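Local coordinates for protein diguanylate cyclase (Xanthomonas campestris pv. campestris, PDB 5H5O) that binds cyclic GMP through its cyclic nucleotide-binding domain, the part held in this chain, and as a whole protein probably makes cyclic di-GMP from two GTP, at residues A[63-68]-A[114-119]; A[45-50]-A[82-87]; A[32-37]-A[76-81]. All coordinates share one frame; numbering follows the deposited sequence.

Contact 1 (A[63-68]-A[114-119]); sequences GEFFGE and RRSIVR. With PCG (cyclic guanosine monophosphate), chain C.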
# COMPACT_ATOMS: atom_id res chain seq x y z
N GLY A 63 -6.43 15.53 11.37
CA GLY A 63 -5.20 14.80 11.16
C GLY A 63 -5.35 13.41 10.53
O GLY A 63 -4.35 12.78 10.16
N GLU A 64 -6.59 12.93 10.40
CA GLU A 64 -6.81 11.65 9.73
C GLU A 64 -7.02 11.83 8.23
O GLU A 64 -7.60 12.82 7.79
CB GLU A 64 -7.97 10.88 10.37
CG GLU A 64 -7.64 10.29 11.74
CD GLU A 64 -8.87 9.69 12.42
OE1 GLU A 64 -9.23 8.54 12.09
OE2 GLU A 64 -9.48 10.36 13.29
N PHE A 65 -6.54 10.85 7.46
CA PHE A 65 -6.60 10.93 6.00
C PHE A 65 -7.41 9.80 5.40
O PHE A 65 -7.60 8.77 6.02
CB PHE A 65 -5.18 10.94 5.42
CG PHE A 65 -4.47 9.62 5.55
CD1 PHE A 65 -4.60 8.65 4.55
CD2 PHE A 65 -3.67 9.35 6.64
CE1 PHE A 65 -3.94 7.43 4.66
CE2 PHE A 65 -3.00 8.14 6.75
CZ PHE A 65 -3.14 7.18 5.75
N PHE A 66 -7.90 10.02 4.19
CA PHE A 66 -8.73 9.02 3.52
C PHE A 66 -8.78 9.36 2.05
O PHE A 66 -8.50 10.49 1.66
CB PHE A 66 -10.15 9.00 4.10
CG PHE A 66 -10.90 10.32 3.97
CD1 PHE A 66 -11.81 10.53 2.94
CD2 PHE A 66 -10.72 11.33 4.89
CE1 PHE A 66 -12.53 11.73 2.83
CE2 PHE A 66 -11.44 12.54 4.79
CZ PHE A 66 -12.34 12.74 3.77
N GLY A 67 -9.14 8.37 1.23
CA GLY A 67 -9.24 8.60 -0.19
C GLY A 67 -7.95 8.36 -0.96
O GLY A 67 -7.91 8.60 -2.18
N GLU A 68 -6.91 7.89 -0.27
CA GLU A 68 -5.62 7.64 -0.93
C GLU A 68 -5.72 6.53 -1.99
O GLU A 68 -4.98 6.56 -2.96
CB GLU A 68 -4.49 7.39 0.09
CG GLU A 68 -4.41 5.96 0.69
CD GLU A 68 -5.55 5.63 1.64
OE1 GLU A 68 -6.42 6.49 1.89
OE2 GLU A 68 -5.58 4.49 2.16
N ARG A 114 4.23 3.85 2.84
CA ARG A 114 4.48 2.74 3.72
C ARG A 114 3.43 2.68 4.83
O ARG A 114 2.83 1.63 5.08
CB ARG A 114 5.88 2.91 4.30
CG ARG A 114 6.38 1.75 5.09
CD ARG A 114 7.88 1.80 5.11
NE ARG A 114 8.42 0.83 6.05
CZ ARG A 114 9.69 0.81 6.44
NH1 ARG A 114 10.54 1.72 5.96
NH2 ARG A 114 10.10 -0.10 7.30
N ARG A 115 3.21 3.82 5.50
CA ARG A 115 2.17 3.89 6.52
C ARG A 115 0.79 3.61 5.94
O ARG A 115 -0.04 3.01 6.61
CB ARG A 115 2.18 5.25 7.24
CG ARG A 115 3.44 5.52 8.03
CD ARG A 115 3.14 6.36 9.29
NE ARG A 115 2.05 7.32 9.08
CZ ARG A 115 2.16 8.41 8.33
NH1 ARG A 115 3.30 8.66 7.70
NH2 ARG A 115 1.11 9.22 8.19
N SER A 116 0.53 4.01 4.70
CA SER A 116 -0.74 3.70 4.05
C SER A 116 -0.98 2.20 3.92
O SER A 116 -2.07 1.70 4.25
CB SER A 116 -0.78 4.33 2.65
OG SER A 116 -0.94 5.73 2.74
N ILE A 117 0.01 1.49 3.40
CA ILE A 117 -0.07 0.03 3.23
C ILE A 117 -0.45 -0.69 4.53
O ILE A 117 -1.34 -1.53 4.53
CB ILE A 117 1.24 -0.54 2.69
CG1 ILE A 117 1.40 -0.15 1.22
CG2 ILE A 117 1.26 -2.07 2.82
CD1 ILE A 117 2.83 -0.21 0.73
N VAL A 118 0.22 -0.34 5.62
CA VAL A 118 -0.11 -0.90 6.92
C VAL A 118 -1.58 -0.65 7.26
O VAL A 118 -2.30 -1.57 7.65
CB VAL A 118 0.77 -0.33 8.04
CG1 VAL A 118 0.32 -0.89 9.38
CG2 VAL A 118 2.25 -0.63 7.79
N ARG A 119 -2.03 0.60 7.09
CA ARG A 119 -3.41 0.95 7.41
C ARG A 119 -4.38 0.12 6.55
O ARG A 119 -5.34 -0.45 7.06
CB ARG A 119 -3.65 2.45 7.21
CG ARG A 119 -4.87 3.01 7.96
CD ARG A 119 -5.40 4.30 7.33
NE ARG A 119 -5.94 4.06 6.00
CZ ARG A 119 -6.99 4.68 5.47
NH1 ARG A 119 -7.64 5.62 6.15
NH2 ARG A 119 -7.39 4.35 4.24
PA PCG C . -11.37 5.55 -1.10
O1A PCG C . -10.86 6.68 -1.93
O2A PCG C . -11.73 4.14 -1.45
O5' PCG C . -12.34 6.22 -0.54
C5' PCG C . -12.96 5.59 0.58
C4' PCG C . -11.85 5.50 1.59
O4' PCG C . -12.04 4.90 2.85
C3' PCG C . -10.65 4.81 1.03
O3' PCG C . -10.24 5.49 -0.19
C2' PCG C . -9.74 4.84 2.23
O2' PCG C . -8.87 5.97 2.34
C1' PCG C . -10.73 4.87 3.41
N9 PCG C . -10.98 3.73 4.35
C8 PCG C . -11.04 3.85 5.68
N7 PCG C . -11.27 2.66 6.28
C5 PCG C . -11.37 1.75 5.33
C6 PCG C . -11.60 0.28 5.28
O6 PCG C . -11.76 -0.35 6.33
N1 PCG C . -11.63 -0.34 4.06
C2 PCG C . -11.45 0.34 2.90
N2 PCG C . -11.49 -0.33 1.73
N3 PCG C . -11.23 1.71 2.88
C4 PCG C . -11.18 2.44 4.04

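Contact 2 (A[45-50]-A[82-87]); sequences GQIDLD and ASASVD. With PCG (cyclic guanosine monophosphate), chain C.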
# COMPACT_ATOMS: atom_id res chain seq x y z
N GLY A 45 -13.12 19.32 12.39
CA GLY A 45 -14.42 18.68 12.30
C GLY A 45 -14.31 17.17 12.21
O GLY A 45 -13.44 16.56 12.84
N GLN A 46 -15.18 16.56 11.41
CA GLN A 46 -15.21 15.10 11.34
C GLN A 46 -15.87 14.60 10.06
O GLN A 46 -16.94 15.07 9.67
CB GLN A 46 -15.92 14.54 12.58
CG GLN A 46 -16.21 13.04 12.54
CD GLN A 46 -17.01 12.61 13.75
OE1 GLN A 46 -16.55 12.76 14.89
NE2 GLN A 46 -18.23 12.11 13.52
N ILE A 47 -15.22 13.63 9.41
CA ILE A 47 -15.80 13.03 8.23
C ILE A 47 -16.27 11.63 8.57
O ILE A 47 -15.56 10.88 9.24
CB ILE A 47 -14.79 12.96 7.08
CG1 ILE A 47 -14.54 14.35 6.50
CG2 ILE A 47 -15.29 11.98 5.98
CD1 ILE A 47 -15.82 15.05 6.01
N ASP A 48 -17.47 11.28 8.11
CA ASP A 48 -17.99 9.93 8.33
C ASP A 48 -17.90 9.11 7.05
O ASP A 48 -18.34 9.55 5.99
CB ASP A 48 -19.44 9.96 8.81
CG ASP A 48 -19.58 10.52 10.23
OD1 ASP A 48 -18.54 10.73 10.89
OD2 ASP A 48 -20.72 10.74 10.68
N LEU A 49 -17.33 7.92 7.17
CA LEU A 49 -17.25 6.98 6.06
C LEU A 49 -18.35 5.92 6.16
O LEU A 49 -18.46 5.21 7.17
CB LEU A 49 -15.87 6.33 6.01
CG LEU A 49 -14.71 7.33 5.92
CD1 LEU A 49 -13.37 6.59 5.82
CD2 LEU A 49 -14.92 8.28 4.76
N ASP A 50 -19.14 5.79 5.10
CA ASP A 50 -20.23 4.82 5.05
C ASP A 50 -19.92 3.73 4.03
O ASP A 50 -19.98 3.95 2.83
CB ASP A 50 -21.55 5.53 4.71
CG ASP A 50 -22.77 4.63 4.86
OD1 ASP A 50 -22.64 3.38 4.83
OD2 ASP A 50 -23.88 5.18 4.99
N ALA A 82 -18.43 9.46 1.68
CA ALA A 82 -17.85 10.38 2.65
C ALA A 82 -18.75 11.59 2.82
O ALA A 82 -19.24 12.15 1.84
CB ALA A 82 -16.43 10.81 2.22
N SER A 83 -18.97 12.00 4.08
CA SER A 83 -19.87 13.10 4.38
C SER A 83 -19.51 13.78 5.70
O SER A 83 -18.92 13.18 6.60
CB SER A 83 -21.34 12.63 4.38
OG SER A 83 -21.66 11.94 5.58
N ALA A 84 -19.83 15.07 5.79
CA ALA A 84 -19.42 15.84 6.95
C ALA A 84 -20.45 15.70 8.07
O ALA A 84 -21.64 15.92 7.87
CB ALA A 84 -19.19 17.31 6.58
N SER A 85 -19.97 15.31 9.24
CA SER A 85 -20.84 15.15 10.39
C SER A 85 -21.17 16.53 10.94
O SER A 85 -22.31 16.82 11.30
CB SER A 85 -20.13 14.31 11.46
OG SER A 85 -20.96 14.13 12.58
N VAL A 86 -20.15 17.37 10.99
CA VAL A 86 -20.27 18.74 11.46
C VAL A 86 -19.51 19.57 10.45
O VAL A 86 -18.90 19.00 9.54
CB VAL A 86 -19.62 18.88 12.83
CG1 VAL A 86 -20.42 18.08 13.88
CG2 VAL A 86 -18.16 18.42 12.79
N ASP A 87 -19.57 20.89 10.56
CA ASP A 87 -18.80 21.76 9.68
C ASP A 87 -17.35 21.31 9.74
O ASP A 87 -16.78 21.17 10.81
CB ASP A 87 -18.90 23.23 10.11
CG ASP A 87 -20.23 23.89 9.71
OD1 ASP A 87 -21.17 23.20 9.25
OD2 ASP A 87 -20.32 25.12 9.87
PA PCG C . -11.37 5.55 -1.10
O1A PCG C . -10.86 6.68 -1.93
O2A PCG C . -11.73 4.14 -1.45
O5' PCG C . -12.34 6.22 -0.54
C5' PCG C . -12.96 5.59 0.58
C4' PCG C . -11.85 5.50 1.59
O4' PCG C . -12.04 4.90 2.85
C3' PCG C . -10.65 4.81 1.03
O3' PCG C . -10.24 5.49 -0.19
C2' PCG C . -9.74 4.84 2.23
O2' PCG C . -8.87 5.97 2.34
C1' PCG C . -10.73 4.87 3.41
N9 PCG C . -10.98 3.73 4.35
C8 PCG C . -11.04 3.85 5.68
N7 PCG C . -11.27 2.66 6.28
C5 PCG C . -11.37 1.75 5.33
C6 PCG C . -11.60 0.28 5.28
O6 PCG C . -11.76 -0.35 6.33
N1 PCG C . -11.63 -0.34 4.06
C2 PCG C . -11.45 0.34 2.90
N2 PCG C . -11.49 -0.33 1.73
N3 PCG C . -11.23 1.71 2.88
C4 PCG C . -11.18 2.44 4.04
O HOH W 1 -21.03 9.32 5.24

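Contact 3 (A[32-37]-A[76-81]); sequences RGAVGT and HARSAG. With PCG (cyclic guanosine monophosphate), chain C.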
# COMPACT_ATOMS: atom_id res chain seq x y z
N ARG A 32 -20.22 6.53 -2.36
CA ARG A 32 -19.61 5.22 -2.51
C ARG A 32 -19.82 4.72 -3.93
O ARG A 32 -20.92 4.81 -4.48
CB ARG A 32 -20.23 4.23 -1.52
CG ARG A 32 -19.59 2.84 -1.55
CD ARG A 32 -20.09 1.95 -0.41
NE ARG A 32 -21.44 1.45 -0.66
CZ ARG A 32 -22.54 1.95 -0.12
NH1 ARG A 32 -23.72 1.42 -0.42
NH2 ARG A 32 -22.47 2.98 0.73
N GLY A 33 -18.75 4.21 -4.54
CA GLY A 33 -18.83 3.67 -5.88
C GLY A 33 -18.43 4.66 -6.96
O GLY A 33 -18.31 4.29 -8.13
N ALA A 34 -18.21 5.91 -6.58
CA ALA A 34 -17.90 6.94 -7.57
C ALA A 34 -16.42 6.91 -7.97
O ALA A 34 -15.60 6.31 -7.29
CB ALA A 34 -18.29 8.33 -7.05
N VAL A 35 -16.13 7.53 -9.10
CA VAL A 35 -14.77 7.78 -9.53
C VAL A 35 -14.22 8.82 -8.57
O VAL A 35 -14.97 9.63 -8.03
CB VAL A 35 -14.77 8.33 -10.98
CG1 VAL A 35 -15.69 9.53 -11.10
CG2 VAL A 35 -13.37 8.71 -11.43
N GLY A 36 -12.92 8.80 -8.31
CA GLY A 36 -12.34 9.81 -7.45
C GLY A 36 -10.84 9.70 -7.44
O GLY A 36 -10.31 8.64 -7.13
N THR A 37 -10.15 10.79 -7.77
CA THR A 37 -8.71 10.74 -7.92
C THR A 37 -7.98 11.63 -6.91
O THR A 37 -6.78 11.85 -7.02
CB THR A 37 -8.29 11.14 -9.33
OG1 THR A 37 -8.80 12.45 -9.60
CG2 THR A 37 -8.88 10.15 -10.35
N HIS A 76 -10.25 3.39 -9.68
CA HIS A 76 -10.75 2.91 -8.40
C HIS A 76 -12.14 3.47 -8.20
O HIS A 76 -12.41 4.62 -8.54
CB HIS A 76 -9.85 3.41 -7.28
CG HIS A 76 -10.33 3.06 -5.90
ND1 HIS A 76 -10.38 1.76 -5.44
CD2 HIS A 76 -10.77 3.84 -4.88
CE1 HIS A 76 -10.83 1.76 -4.19
NE2 HIS A 76 -11.07 3.01 -3.83
N ALA A 77 -13.02 2.66 -7.62
CA ALA A 77 -14.33 3.16 -7.22
C ALA A 77 -14.32 3.33 -5.71
O ALA A 77 -13.90 2.43 -4.98
CB ALA A 77 -15.41 2.18 -7.63
N ARG A 78 -14.76 4.50 -5.25
CA ARG A 78 -14.76 4.84 -3.83
C ARG A 78 -15.38 3.71 -2.99
O ARG A 78 -16.53 3.31 -3.22
CB ARG A 78 -15.53 6.15 -3.58
CG ARG A 78 -14.94 7.41 -4.23
CD ARG A 78 -13.58 7.78 -3.67
NE ARG A 78 -13.21 9.16 -3.99
CZ ARG A 78 -11.99 9.66 -3.80
NH1 ARG A 78 -11.03 8.88 -3.29
NH2 ARG A 78 -11.72 10.92 -4.13
N SER A 79 -14.60 3.20 -2.05
CA SER A 79 -15.02 2.11 -1.17
C SER A 79 -16.09 2.55 -0.17
O SER A 79 -16.80 1.73 0.40
CB SER A 79 -13.83 1.56 -0.41
OG SER A 79 -12.75 1.33 -1.27
N ALA A 80 -16.19 3.84 0.07
CA ALA A 80 -17.20 4.32 1.00
C ALA A 80 -17.73 5.66 0.53
O ALA A 80 -17.10 6.33 -0.28
CB ALA A 80 -16.63 4.42 2.41
N GLY A 81 -18.91 6.02 1.03
CA GLY A 81 -19.39 7.37 0.90
C GLY A 81 -18.76 8.22 2.00
O GLY A 81 -18.56 7.74 3.13
PA PCG C . -11.37 5.55 -1.10
O1A PCG C . -10.86 6.68 -1.93
O2A PCG C . -11.73 4.14 -1.45
O5' PCG C . -12.34 6.22 -0.54
C5' PCG C . -12.96 5.59 0.58
C4' PCG C . -11.85 5.50 1.59
O4' PCG C . -12.04 4.90 2.85
C3' PCG C . -10.65 4.81 1.03
O3' PCG C . -10.24 5.49 -0.19
C2' PCG C . -9.74 4.84 2.23
O2' PCG C . -8.87 5.97 2.34
C1' PCG C . -10.73 4.87 3.41
N9 PCG C . -10.98 3.73 4.35
C8 PCG C . -11.04 3.85 5.68
N7 PCG C . -11.27 2.66 6.28
C5 PCG C . -11.37 1.75 5.33
C6 PCG C . -11.60 0.28 5.28
O6 PCG C . -11.76 -0.35 6.33
N1 PCG C . -11.63 -0.34 4.06
C2 PCG C . -11.45 0.34 2.90
N2 PCG C . -11.49 -0.33 1.73
N3 PCG C . -11.23 1.71 2.88
C4 PCG C . -11.18 2.44 4.04
O HOH W 2 -14.87 10.80 -5.25
O HOH W 3 -12.04 6.51 -6.21
O HOH W 4 -11.55 6.66 -9.84

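Contact 1 (A[63-68]-A[114-119])
E68 and R119 form a salt bridge beside the ribose of cyclic GMP, where the phosphate-binding cassette of a cyclic nucleotide-binding domain meets the helix 106-121. The tight side of the contact is polar. E68 OE2 lies 2.8 Å from R119 NH2; the carboxylate and guanidinium planes are 74° apart, and NH2 is the nitrogen that meets the carboxylate. The other carboxylate oxygen, E68 OE1, accepts the hydroxyl O2' of the nucleotide at 2.5 Å. That same O2' takes a hydrogen bond from G67 N (2.7 Å), at the N-cap of the helix 68-72, and a weak one from R119 NH2 (2.9 Å), so three residues grip one hydroxyl. F65 backs the group: its CE1 sits over one guanidinium face, off toward the rim, the two planes 21° apart. R119 is poorly ordered, however, so its exact pose is less certain.

Looser packing lies along the helix. S116 OG comes within 3.9 Å of F65 CE1 but spends its hydrogen bond on F112 O. Farther toward solvent, R115 approaches the same ring and pairs its charge with E10. Back at the nucleotide, R119 NH1 stops 3.2 Å from F65 O at an angle too poor for a hydrogen bond.

Contact 2 (A[45-50]-A[82-87])
G45 sets its CA against V86 CG2 at 3.8 Å. The Q46 carbonyl O accepts S85 N at 3.1 Å. The Q46 side chain, with CG anti to the backbone N (chi1 172°) and extended beyond, brings NE2, at its end, next to CB and OG of S85. That amide nitrogen donates to D48 OD1 at 3.0 Å, on the syn lone pair of the carboxylate, and H59 ND1 is a second partner of the same oxygen. I47 turns to the other face of the sheet, toward the interior. Its two branches divide the neighbouring strand between them, CD1 resting 4.1 Å from A84 CB while CG2 leans on A82 CB. The pairing is a piece of the antiparallel beta roll of the cyclic nucleotide-binding domain, a cupin-clan fold, and F66 from the facing sheet packs on both I47 and A82. D48 next forms the hydrogen-bonded pair with S83: D48 N reaches S83 O at 2.8 Å, almost straight at 175°, and S83 N returns a longer, more bent bond to D48 O. A water gives a further hydrogen bond to D48 O and is also bonded to S83 OG. L49 points inward again. Its CD2 touches A82 CB at 3.9 Å, and chi2 of -178° sends CD1 the other way, to lie 3.6 Å from C8 of the guanine of cyclic GMP.

Contact 3 (A[32-37]-A[76-81])
R78 lays its guanidinium across G36 while its tip holds the phosphate of cyclic GMP. It belongs to the phosphate-binding cassette of the cyclic nucleotide-binding domain, whose arginine binds the phosphate. In the first shell, R78 NH1 donates to the phosphate oxygen O1A at 2.6 Å. The other oxygen, O2A, accepts three bonds: one from H76 NE2 at 2.7 Å, with the phosphate oxygen in the plane of the imidazole, one from S79 N, and one from S79 OG at 3.0 Å. The arginine's positive charge probably helps offset the negative charge of the phosphate.

A second shell fixes the guanidinium. G36 CA stands 3.2 Å above one face, toward its rim, an approach that the bare glycine backbone permits. A water accepts from R78 NE at 2.7 Å and donates to V35 O, while NH2 bonds to Q38 O and F30 makes a cation-pi contact. A bend at chi2 (-65°) carries CD toward the phosphate, within packing reach of O1A.

Beyond this, the two loops are tied by their backbones. G33 N meets R78 O at 2.7 Å, on an in-plane lone pair, and R78 N reaches A34 O at 2.9 Å, nearly straight at 172°. Two waters join H76 O to G36, one donating to G36 O and the other accepting from G36 N. At the exposed rim, R32 has CG anti to the backbone N (chi1 -177°), which lays CG beside R78 O; its CD lies 3.4 Å from S79 O.

Three contacts share one ligand and differ with depth. Contact 1 is the buried one, and its chemistry is charged: a helix from outside the beta roll meets the start of the cassette at the ribose. Contacts 2 and 3 are partly buried. Contact 2 is strand pairing, apolar on the inner face, polar and hydrated on the outer, and offers the guanine one leucine methyl, from L49; contact 3 joins two irregular loops by backbone bonds and water around the phosphate. F66, next to G67 in contact 1, packs onto I47, A82 and L49 of contact 2. Contact 3 runs straight into contact 2, since G81 is the first residue of strand 81-84, with D50 N probably hydrogen-bonded to G81 O.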